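Local structure of inosine-uridine nucleoside N-ribohydrolase (Xanthomonas oryzae pv. oryzae, 4KL0) at residues A173-G179 with I219-T225; M178-P183 with D194-N200; L190-D194 with Y211-Q216. The protein binds calcium and probably hydrolyses N-glycosidic bonds of nucleosides, though its own substrate and role as a bacterial effector are not established. All coordinates share one frame. Residue numbers count along the deposited sequence, not the author numbering.

Contact 1: A173-G179 with I219-T225; sequences ASITIMG and IPLRILT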
loop_
_atom_site.group_PDB
_atom_site.type_symbol
_atom_site.label_atom_id
_atom_site.label_comp_id
_atom_site.label_asym_id
_atom_site.label_seq_id
_atom_site.Cartn_x
_atom_site.Cartn_y
_atom_site.Cartn_z
ATOM N N ALA A 173 -7.313 16.558 -1.324
ATOM C CA ALA A 173 -6.059 17.248 -1.024
ATOM C C ALA A 173 -4.819 16.849 -1.828
ATOM O O ALA A 173 -4.041 17.714 -2.266
ATOM C CB ALA A 173 -5.755 17.182 0.483
ATOM N N SER A 174 -4.641 15.540 -2.046
ATOM C CA SER A 174 -3.486 15.052 -2.778
ATOM C C SER A 174 -3.816 13.641 -3.135
ATOM O O SER A 174 -4.737 13.026 -2.566
ATOM C CB SER A 174 -2.220 15.010 -1.914
ATOM O OG SER A 174 -2.426 14.189 -0.753
ATOM N N ILE A 175 -3.032 13.135 -4.067
ATOM C CA ILE A 175 -3.108 11.720 -4.476
ATOM C C ILE A 175 -1.688 11.192 -4.349
ATOM O O ILE A 175 -0.750 11.708 -4.971
ATOM C CB ILE A 175 -3.578 11.541 -5.926
ATOM C CG1 ILE A 175 -4.964 12.140 -6.126
ATOM C CG2 ILE A 175 -3.513 10.034 -6.308
ATOM C CD1 ILE A 175 -5.452 12.110 -7.572
ATOM N N THR A 176 -1.507 10.135 -3.564
ATOM C CA THR A 176 -0.172 9.590 -3.321
ATOM C C THR A 176 -0.200 8.164 -3.828
ATOM O O THR A 176 -1.138 7.416 -3.526
ATOM C CB THR A 176 0.161 9.534 -1.789
ATOM O OG1 THR A 176 -0.021 10.847 -1.228
ATOM C CG2 THR A 176 1.601 9.137 -1.510
ATOM N N ILE A 177 0.779 7.805 -4.642
ATOM C CA ILE A 177 0.661 6.563 -5.433
ATOM C C ILE A 177 1.956 5.778 -5.304
ATOM O O ILE A 177 3.053 6.359 -5.380
ATOM C CB ILE A 177 0.514 6.884 -6.974
ATOM C CG1 ILE A 177 -0.714 7.751 -7.223
ATOM C CG2 ILE A 177 0.460 5.568 -7.819
ATOM C CD1 ILE A 177 -0.765 8.313 -8.701
ATOM N N MET A 178 1.864 4.458 -5.153
ATOM C CA MET A 178 3.026 3.593 -5.193
ATOM C C MET A 178 3.160 3.207 -6.659
ATOM O O MET A 178 2.402 2.376 -7.184
ATOM C CB MET A 178 2.738 2.343 -4.308
ATOM C CG MET A 178 3.962 1.485 -3.949
ATOM S SD MET A 178 4.736 0.523 -5.346
ATOM C CE MET A 178 6.347 1.375 -5.343
ATOM N N GLY A 179 4.073 3.864 -7.354
ATOM C CA GLY A 179 3.962 3.839 -8.805
ATOM C C GLY A 179 5.314 4.157 -9.420
ATOM O O GLY A 179 6.323 3.752 -8.896
ATOM N N ILE A 219 -4.643 18.719 -8.847
ATOM C CA ILE A 219 -4.513 17.998 -7.565
ATOM C C ILE A 219 -3.091 17.493 -7.392
ATOM O O ILE A 219 -2.610 16.741 -8.243
ATOM C CB ILE A 219 -5.414 16.814 -7.554
ATOM C CG1 ILE A 219 -6.829 17.277 -7.728
ATOM C CG2 ILE A 219 -5.243 16.018 -6.256
ATOM C CD1 ILE A 219 -7.664 16.251 -8.255
ATOM N N PRO A 220 -2.393 17.881 -6.308
ATOM C CA PRO A 220 -0.982 17.488 -6.134
ATOM C C PRO A 220 -0.831 15.949 -6.201
ATOM O O PRO A 220 -1.639 15.255 -5.595
ATOM C CB PRO A 220 -0.636 17.957 -4.721
ATOM C CG PRO A 220 -1.651 19.098 -4.458
ATOM C CD PRO A 220 -2.917 18.716 -5.210
ATOM N N LEU A 221 0.181 15.479 -6.902
ATOM C CA LEU A 221 0.508 14.048 -6.984
ATOM C C LEU A 221 1.800 13.770 -6.291
ATOM O O LEU A 221 2.784 14.507 -6.458
ATOM C CB LEU A 221 0.715 13.645 -8.455
ATOM C CG LEU A 221 -0.396 13.346 -9.424
ATOM C CD1 LEU A 221 0.270 12.959 -10.772
ATOM C CD2 LEU A 221 -1.267 12.197 -8.876
ATOM N N ARG A 222 1.881 12.695 -5.502
ATOM C CA ARG A 222 3.137 12.341 -4.890
ATOM C C ARG A 222 3.365 10.860 -5.205
ATOM O O ARG A 222 2.487 10.052 -4.907
ATOM C CB ARG A 222 3.103 12.529 -3.377
ATOM C CG ARG A 222 4.431 12.209 -2.696
ATOM C CD ARG A 222 4.374 12.607 -1.210
ATOM N NE ARG A 222 4.373 14.060 -1.169
ATOM C CZ ARG A 222 4.282 14.765 -0.052
ATOM N NH1 ARG A 222 4.202 14.134 1.122
ATOM N NH2 ARG A 222 4.300 16.086 -0.115
ATOM N N ILE A 223 4.468 10.552 -5.872
ATOM C CA ILE A 223 4.669 9.203 -6.445
ATOM C C ILE A 223 5.859 8.586 -5.738
ATOM O O ILE A 223 7.008 9.097 -5.782
ATOM C CB ILE A 223 4.972 9.205 -7.939
ATOM C CG1 ILE A 223 3.962 9.974 -8.818
ATOM C CG2 ILE A 223 5.071 7.733 -8.437
ATOM C CD1 ILE A 223 2.616 9.424 -8.821
ATOM N N LEU A 224 5.608 7.492 -5.042
ATOM C CA LEU A 224 6.679 6.825 -4.312
ATOM C C LEU A 224 7.076 5.611 -5.131
ATOM O O LEU A 224 6.205 4.883 -5.610
ATOM C CB LEU A 224 6.171 6.306 -2.957
ATOM C CG LEU A 224 7.270 5.739 -2.038
ATOM C CD1 LEU A 224 7.143 6.286 -0.650
ATOM C CD2 LEU A 224 7.294 4.130 -2.013
ATOM N N THR A 225 8.359 5.370 -5.288
ATOM C CA THR A 225 8.812 4.363 -6.248
ATOM C C THR A 225 9.494 3.216 -5.492
ATOM O O THR A 225 9.815 3.280 -4.276
ATOM C CB THR A 225 9.830 4.980 -7.204
ATOM O OG1 THR A 225 11.016 5.289 -6.470
ATOM C CG2 THR A 225 9.282 6.236 -7.782
#
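Strands 173-178 and 221-224 run side by side in parallel, their axes approaching to 4.7 Å at 16°. Five backbone hydrogen bonds of a parallel pair join them: Ile175, Ile177 and Gly179 offer N, Ile175 and Ile177 offer O, as in Ile177 N to Arg222 O and Leu224 N to Ile177 O (both 2.8 Å). On one face Ile175 packs on Leu221, and Ile177 on both Leu221 and Ile223. Both strand 173-178 isoleucines take the common mt rotamer; Ile223 adopts mm instead, with its CD1 3.6 Å from Ile177 CD1. Such branched apolar chains fill the space under helix 204-216. Thr176, Met178, Arg222 and Leu224 occupy the other face. Arg222, extended through t chi1 and chi2 and bent at m chi3, is long enough to leave the strand for a salt bridge with Glu348. Flexible Met178, t then m, sets CE 3.6 Å from Thr225 C. The two strands, linked through helices, form a right-handed beta-alpha-beta crossover, as in a Rossmann-like sheet.

Contact 2: M178-P183 with D194-N200; sequences MGGIDP and DTRAYNN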
loop_
_atom_site.group_PDB
_atom_site.type_symbol
_atom_site.label_atom_id
_atom_site.label_comp_id
_atom_site.label_asym_id
_atom_site.label_seq_id
_atom_site.Cartn_x
_atom_site.Cartn_y
_atom_site.Cartn_z
ATOM N N MET A 178 1.864 4.458 -5.153
ATOM C CA MET A 178 3.026 3.593 -5.193
ATOM C C MET A 178 3.160 3.207 -6.659
ATOM O O MET A 178 2.402 2.376 -7.184
ATOM C CB MET A 178 2.738 2.343 -4.308
ATOM C CG MET A 178 3.962 1.485 -3.949
ATOM S SD MET A 178 4.736 0.523 -5.346
ATOM C CE MET A 178 6.347 1.375 -5.343
ATOM N N GLY A 179 4.073 3.864 -7.354
ATOM C CA GLY A 179 3.962 3.839 -8.805
ATOM C C GLY A 179 5.314 4.157 -9.420
ATOM O O GLY A 179 6.323 3.752 -8.896
ATOM N N GLY A 180 5.282 4.868 -10.542
ATOM C CA GLY A 180 6.555 5.276 -11.124
ATOM C C GLY A 180 6.248 6.195 -12.289
ATOM O O GLY A 180 5.188 6.131 -12.916
ATOM N N ILE A 181 7.205 7.086 -12.547
ATOM C CA ILE A 181 7.074 8.159 -13.488
ATOM C C ILE A 181 7.850 7.740 -14.739
ATOM O O ILE A 181 9.028 7.357 -14.622
ATOM C CB ILE A 181 7.695 9.439 -12.837
ATOM C CG1 ILE A 181 6.807 9.924 -11.644
ATOM C CG2 ILE A 181 7.865 10.566 -13.856
ATOM C CD1 ILE A 181 7.403 11.130 -10.913
ATOM N N ASP A 182 7.190 7.812 -15.887
ATOM C CA ASP A 182 7.869 7.530 -17.162
ATOM C C ASP A 182 8.893 8.649 -17.396
ATOM O O ASP A 182 8.611 9.814 -17.088
ATOM C CB ASP A 182 6.888 7.571 -18.287
ATOM C CG ASP A 182 7.425 6.892 -19.551
ATOM O OD1 ASP A 182 8.663 6.754 -19.699
ATOM O OD2 ASP A 182 6.600 6.494 -20.380
ATOM N N PRO A 183 10.070 8.286 -17.930
ATOM C CA PRO A 183 11.035 9.209 -18.561
ATOM C C PRO A 183 10.443 10.422 -19.285
ATOM O O PRO A 183 10.763 11.572 -18.899
ATOM C CB PRO A 183 11.742 8.285 -19.559
ATOM C CG PRO A 183 11.599 6.836 -18.922
ATOM C CD PRO A 183 10.688 6.963 -17.725
ATOM N N ASP A 194 5.089 5.219 -15.742
ATOM C CA ASP A 194 6.040 4.201 -16.250
ATOM C C ASP A 194 5.273 2.901 -16.477
ATOM O O ASP A 194 4.722 2.310 -15.521
ATOM C CB ASP A 194 7.158 3.982 -15.226
ATOM C CG ASP A 194 8.367 3.180 -15.774
ATOM O OD1 ASP A 194 8.225 2.245 -16.617
ATOM O OD2 ASP A 194 9.506 3.488 -15.329
ATOM N N THR A 195 5.323 2.401 -17.718
ATOM C CA THR A 195 4.650 1.125 -18.001
ATOM C C THR A 195 5.217 -0.072 -17.280
ATOM O O THR A 195 4.550 -1.126 -17.261
ATOM C CB THR A 195 4.680 0.798 -19.510
ATOM O OG1 THR A 195 6.053 0.629 -19.906
ATOM C CG2 THR A 195 4.069 1.952 -20.252
ATOM N N ARG A 196 6.424 0.042 -16.731
ATOM C CA ARG A 196 7.106 -1.062 -16.059
ATOM C C ARG A 196 6.733 -1.195 -14.597
ATOM O O ARG A 196 6.995 -2.215 -13.986
ATOM C CB ARG A 196 8.643 -0.940 -16.203
ATOM C CG ARG A 196 9.053 -0.945 -17.673
ATOM C CD ARG A 196 10.512 -0.449 -17.810
ATOM N NE ARG A 196 10.593 0.963 -17.440
ATOM C CZ ARG A 196 11.752 1.646 -17.402
ATOM N NH1 ARG A 196 12.915 1.055 -17.727
ATOM N NH2 ARG A 196 11.747 2.910 -17.005
ATOM N N ALA A 197 6.157 -0.146 -14.007
ATOM C CA ALA A 197 5.935 -0.187 -12.564
ATOM C C ALA A 197 4.670 -1.007 -12.324
ATOM O O ALA A 197 3.676 -0.774 -12.994
ATOM C CB ALA A 197 5.726 1.248 -11.982
ATOM N N TYR A 198 4.719 -1.903 -11.341
ATOM C CA TYR A 198 3.676 -2.930 -11.172
ATOM C C TYR A 198 2.261 -2.342 -11.121
ATOM O O TYR A 198 1.344 -2.788 -11.854
ATOM C CB TYR A 198 3.958 -3.754 -9.882
ATOM C CG TYR A 198 2.956 -4.895 -9.681
ATOM C CD1 TYR A 198 3.257 -6.195 -10.090
ATOM C CD2 TYR A 198 1.735 -4.660 -9.077
ATOM C CE1 TYR A 198 2.337 -7.249 -9.922
ATOM C CE2 TYR A 198 0.798 -5.668 -8.913
ATOM C CZ TYR A 198 1.110 -6.972 -9.341
ATOM O OH TYR A 198 0.159 -7.976 -9.168
ATOM N N ASN A 199 2.066 -1.354 -10.257
ATOM C CA ASN A 199 0.709 -0.813 -10.102
ATOM C C ASN A 199 0.229 -0.083 -11.353
ATOM O O ASN A 199 -0.940 -0.035 -11.664
ATOM C CB ASN A 199 0.548 0.073 -8.896
ATOM C CG ASN A 199 0.629 -0.749 -7.604
ATOM O OD1 ASN A 199 0.259 -1.962 -7.627
ATOM N ND2 ASN A 199 1.152 -0.161 -6.524
ATOM N N ASN A 200 1.148 0.558 -12.052
ATOM C CA ASN A 200 0.669 1.203 -13.276
ATOM C C ASN A 200 0.273 0.160 -14.324
ATOM O O ASN A 200 -0.738 0.337 -15.013
ATOM C CB ASN A 200 1.770 2.056 -13.905
ATOM C CG ASN A 200 2.201 3.242 -13.064
ATOM O OD1 ASN A 200 1.451 3.819 -12.282
ATOM N ND2 ASN A 200 3.448 3.660 -13.293
HETATM O O HOH W 1 3.985 0.208 -8.797
#
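A single backbone oxygen, Gly180 O, receives two hydrogen bonds from the same partner segment: one from Asp194 N (3.0 Å) and one from Asn200 ND2 (3.0 Å). Asn200 ND2 also donates to Asp194 O (2.9 Å), so one amide group joins the two ends of segment 194-200 to the glycine loop. Asparagine suits this place because its short side chain carries an NH2 with two protons to give. Gly180 suits its own place because a CB there would point at the other segment and come only 3.3 Å from Ala197 CB; without one, the methyl of Ala197 lies 3.9 Å from Gly180 N.

One residue earlier in the helix, Asn199 ND2 donates to Met178 O (2.9 Å). A water reinforces this link, giving a hydrogen bond to Met178 O (3.1 Å) and accepting one from Asn199 N (2.9 Å), an amide of the first helical turn.

Segment 194-200 is braced from within. A type I turn runs from Asp194 to Ala197, and Asp194 OD1 accepts from Arg196 N (2.8 Å) in an Asx turn. The same carboxylate forms a salt bridge to the Arg196 side chain, with NE 2.8 Å from Asp194 OD1, which suits a charged pair at the surface. Ala197 then takes the N-cap position of helix 198-202.

Met178 approaches Asp318, and the Asn199 side chain lies about 4 Å from that of Asp35; both aspartates bind calcium. The arrangement thus belongs to the loops at the carboxyl ends of parallel strands, where the nucleoside hydrolase fold places its calcium site.

Contact 3: L190-D194 with Y211-Q216; sequences LVQPD and YRRAQQ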
loop_
_atom_site.group_PDB
_atom_site.type_symbol
_atom_site.label_atom_id
_atom_site.label_comp_id
_atom_site.label_asym_id
_atom_site.label_seq_id
_atom_site.Cartn_x
_atom_site.Cartn_y
_atom_site.Cartn_z
ATOM N N LEU A 190 3.048 17.168 -19.197
ATOM C CA LEU A 190 2.544 16.414 -18.019
ATOM C C LEU A 190 3.261 15.097 -17.758
ATOM O O LEU A 190 3.723 14.396 -18.680
ATOM C CB LEU A 190 1.027 16.189 -18.067
ATOM C CG LEU A 190 0.052 17.356 -18.319
ATOM C CD1 LEU A 190 -1.393 16.952 -18.199
ATOM C CD2 LEU A 190 0.395 18.572 -17.383
ATOM N N VAL A 191 3.383 14.786 -16.463
ATOM C CA VAL A 191 3.991 13.548 -15.997
ATOM C C VAL A 191 3.052 12.408 -16.377
ATOM O O VAL A 191 1.829 12.571 -16.356
ATOM C CB VAL A 191 4.153 13.629 -14.465
ATOM C CG1 VAL A 191 4.638 12.297 -13.883
ATOM C CG2 VAL A 191 5.125 14.724 -14.150
ATOM N N GLN A 192 3.641 11.275 -16.775
ATOM C CA GLN A 192 2.837 10.108 -17.131
ATOM C C GLN A 192 3.400 8.862 -16.456
ATOM O O GLN A 192 4.538 8.811 -15.973
ATOM C CB GLN A 192 2.737 9.959 -18.666
ATOM C CG GLN A 192 4.002 9.695 -19.336
ATOM C CD GLN A 192 3.839 9.741 -20.868
ATOM O OE1 GLN A 192 2.735 9.712 -21.402
ATOM N NE2 GLN A 192 4.951 9.807 -21.547
ATOM N N PRO A 193 2.585 7.796 -16.389
ATOM C CA PRO A 193 3.117 6.630 -15.682
ATOM C C PRO A 193 4.094 5.746 -16.446
ATOM O O PRO A 193 3.905 5.535 -17.666
ATOM C CB PRO A 193 1.847 5.799 -15.427
ATOM C CG PRO A 193 0.967 6.126 -16.590
ATOM C CD PRO A 193 1.179 7.648 -16.781
ATOM N N ASP A 194 5.089 5.219 -15.742
ATOM C CA ASP A 194 6.040 4.201 -16.250
ATOM C C ASP A 194 5.273 2.901 -16.477
ATOM O O ASP A 194 4.722 2.310 -15.521
ATOM C CB ASP A 194 7.158 3.982 -15.226
ATOM C CG ASP A 194 8.367 3.180 -15.774
ATOM O OD1 ASP A 194 8.225 2.245 -16.617
ATOM O OD2 ASP A 194 9.506 3.488 -15.329
ATOM N N TYR A 211 -2.986 9.921 -13.827
ATOM C CA TYR A 211 -1.835 10.819 -13.697
ATOM C C TYR A 211 -2.181 12.078 -14.456
ATOM O O TYR A 211 -1.955 13.196 -13.976
ATOM C CB TYR A 211 -0.591 10.223 -14.341
ATOM C CG TYR A 211 0.202 9.208 -13.492
ATOM C CD1 TYR A 211 -0.432 8.107 -12.885
ATOM C CD2 TYR A 211 1.606 9.311 -13.351
ATOM C CE1 TYR A 211 0.306 7.174 -12.198
ATOM C CE2 TYR A 211 2.331 8.362 -12.663
ATOM C CZ TYR A 211 1.681 7.274 -12.093
ATOM O OH TYR A 211 2.388 6.295 -11.427
ATOM N N ARG A 212 -2.729 11.891 -15.653
ATOM C CA ARG A 212 -3.069 13.035 -16.499
ATOM C C ARG A 212 -4.184 13.869 -15.880
ATOM O O ARG A 212 -4.045 15.090 -15.801
ATOM C CB ARG A 212 -3.454 12.559 -17.912
ATOM C CG ARG A 212 -4.058 13.686 -18.780
ATOM C CD ARG A 212 -4.265 13.202 -20.224
ATOM N NE ARG A 212 -5.389 12.276 -20.307
ATOM C CZ ARG A 212 -5.272 11.014 -20.743
ATOM N NH1 ARG A 212 -4.084 10.559 -21.148
ATOM N NH2 ARG A 212 -6.345 10.223 -20.796
ATOM N N ARG A 213 -5.291 13.260 -15.459
ATOM C CA ARG A 213 -6.413 14.042 -14.995
ATOM C C ARG A 213 -6.131 14.734 -13.669
ATOM O O ARG A 213 -6.735 15.774 -13.392
ATOM C CB ARG A 213 -7.690 13.215 -14.929
ATOM C CG ARG A 213 -8.984 13.980 -14.721
ATOM C CD ARG A 213 -9.406 14.753 -16.013
ATOM N NE ARG A 213 -10.685 15.464 -15.844
ATOM C CZ ARG A 213 -10.971 16.628 -16.446
ATOM N NH1 ARG A 213 -10.055 17.205 -17.220
ATOM N NH2 ARG A 213 -12.156 17.231 -16.268
ATOM N N ALA A 214 -5.245 14.169 -12.843
ATOM C CA ALA A 214 -5.026 14.731 -11.529
ATOM C C ALA A 214 -4.358 16.068 -11.799
ATOM O O ALA A 214 -4.710 17.102 -11.203
ATOM C CB ALA A 214 -4.064 13.801 -10.709
ATOM N N GLN A 215 -3.440 16.049 -12.744
ATOM C CA GLN A 215 -2.672 17.248 -13.118
ATOM C C GLN A 215 -3.556 18.296 -13.811
ATOM O O GLN A 215 -3.436 19.488 -13.512
ATOM C CB GLN A 215 -1.469 16.904 -13.963
ATOM C CG GLN A 215 -0.293 16.220 -13.195
ATOM C CD GLN A 215 0.756 15.632 -14.140
ATOM O OE1 GLN A 215 1.823 16.237 -14.387
ATOM N NE2 GLN A 215 0.471 14.414 -14.664
ATOM N N GLN A 216 -4.456 17.859 -14.697
ATOM C CA GLN A 216 -5.443 18.774 -15.301
ATOM C C GLN A 216 -6.372 19.406 -14.272
ATOM O O GLN A 216 -6.839 20.557 -14.449
ATOM C CB GLN A 216 -6.265 18.044 -16.353
ATOM C CG GLN A 216 -5.378 17.563 -17.444
ATOM C CD GLN A 216 -6.111 16.811 -18.536
ATOM O OE1 GLN A 216 -7.228 16.329 -18.357
ATOM N NE2 GLN A 216 -5.477 16.743 -19.690
#
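Hydrogen bonding centres on Gln215, whose carboxamide pairs with both the NH and the CO of Val191: Val191 N donates to Gln215 OE1 (3.0 Å), and Gln215 NE2 donates to Val191 O (2.8 Å). Glutamine suits the task because its amide offers a donor and an acceptor side by side, like a peptide edge, to a residue in a loop without regular secondary structure. Gln215 NE2 also gives a bond to Tyr211 O (2.8 Å), one turn back in the helix, which steadies the amide.

The aromatic interaction is a CH-pi contact. Pro193 CB sits 3.7 Å from the centroid of the Tyr211 ring, almost on its normal, so the compact, rigid proline ring packs over the tyrosine face. Val191 meets the same ring at its edge, CG1 lying 4.3 Å from Tyr211 CD2.

Looser van der Waals contacts close the outer end, where Leu190 CD1 approaches Gln216 CG (4.1 Å) and the backbone oxygen Arg212 O (4.0 Å), covering part of the helix surface.

The loop thus lies along helix 204-216. Tyr211 and Gln215 also touch strand 221-224, through Ile223 and Leu221, while Val191 and Gln215 reach Val347 of strand 347-350 next to it.

In the fold
The three contacts come from one part of the chain, residues 173-225 (186-189 not modelled), and their centres are 10 to 12 Å apart. Strand 172-178 leads into the loop of contact 2, then segment 190-194 of contact 3 and helices 198-202 and 204-216, before strand 221-224 returns to complete contact 1. Contacts 2 and 3 alternate along the chain and share Asp194, while contacts 1 and 2 share Met178 and Gly179. Tyr211 ties them together: its ring packs on Ile177, and its OH makes a weak hydrogen bond to Asn200. Ala214 packs on Leu221 and Ile175. The helical connection is thereby fitted against parallel strands of the central mixed sheet, with contact 2 nearest the bound calcium.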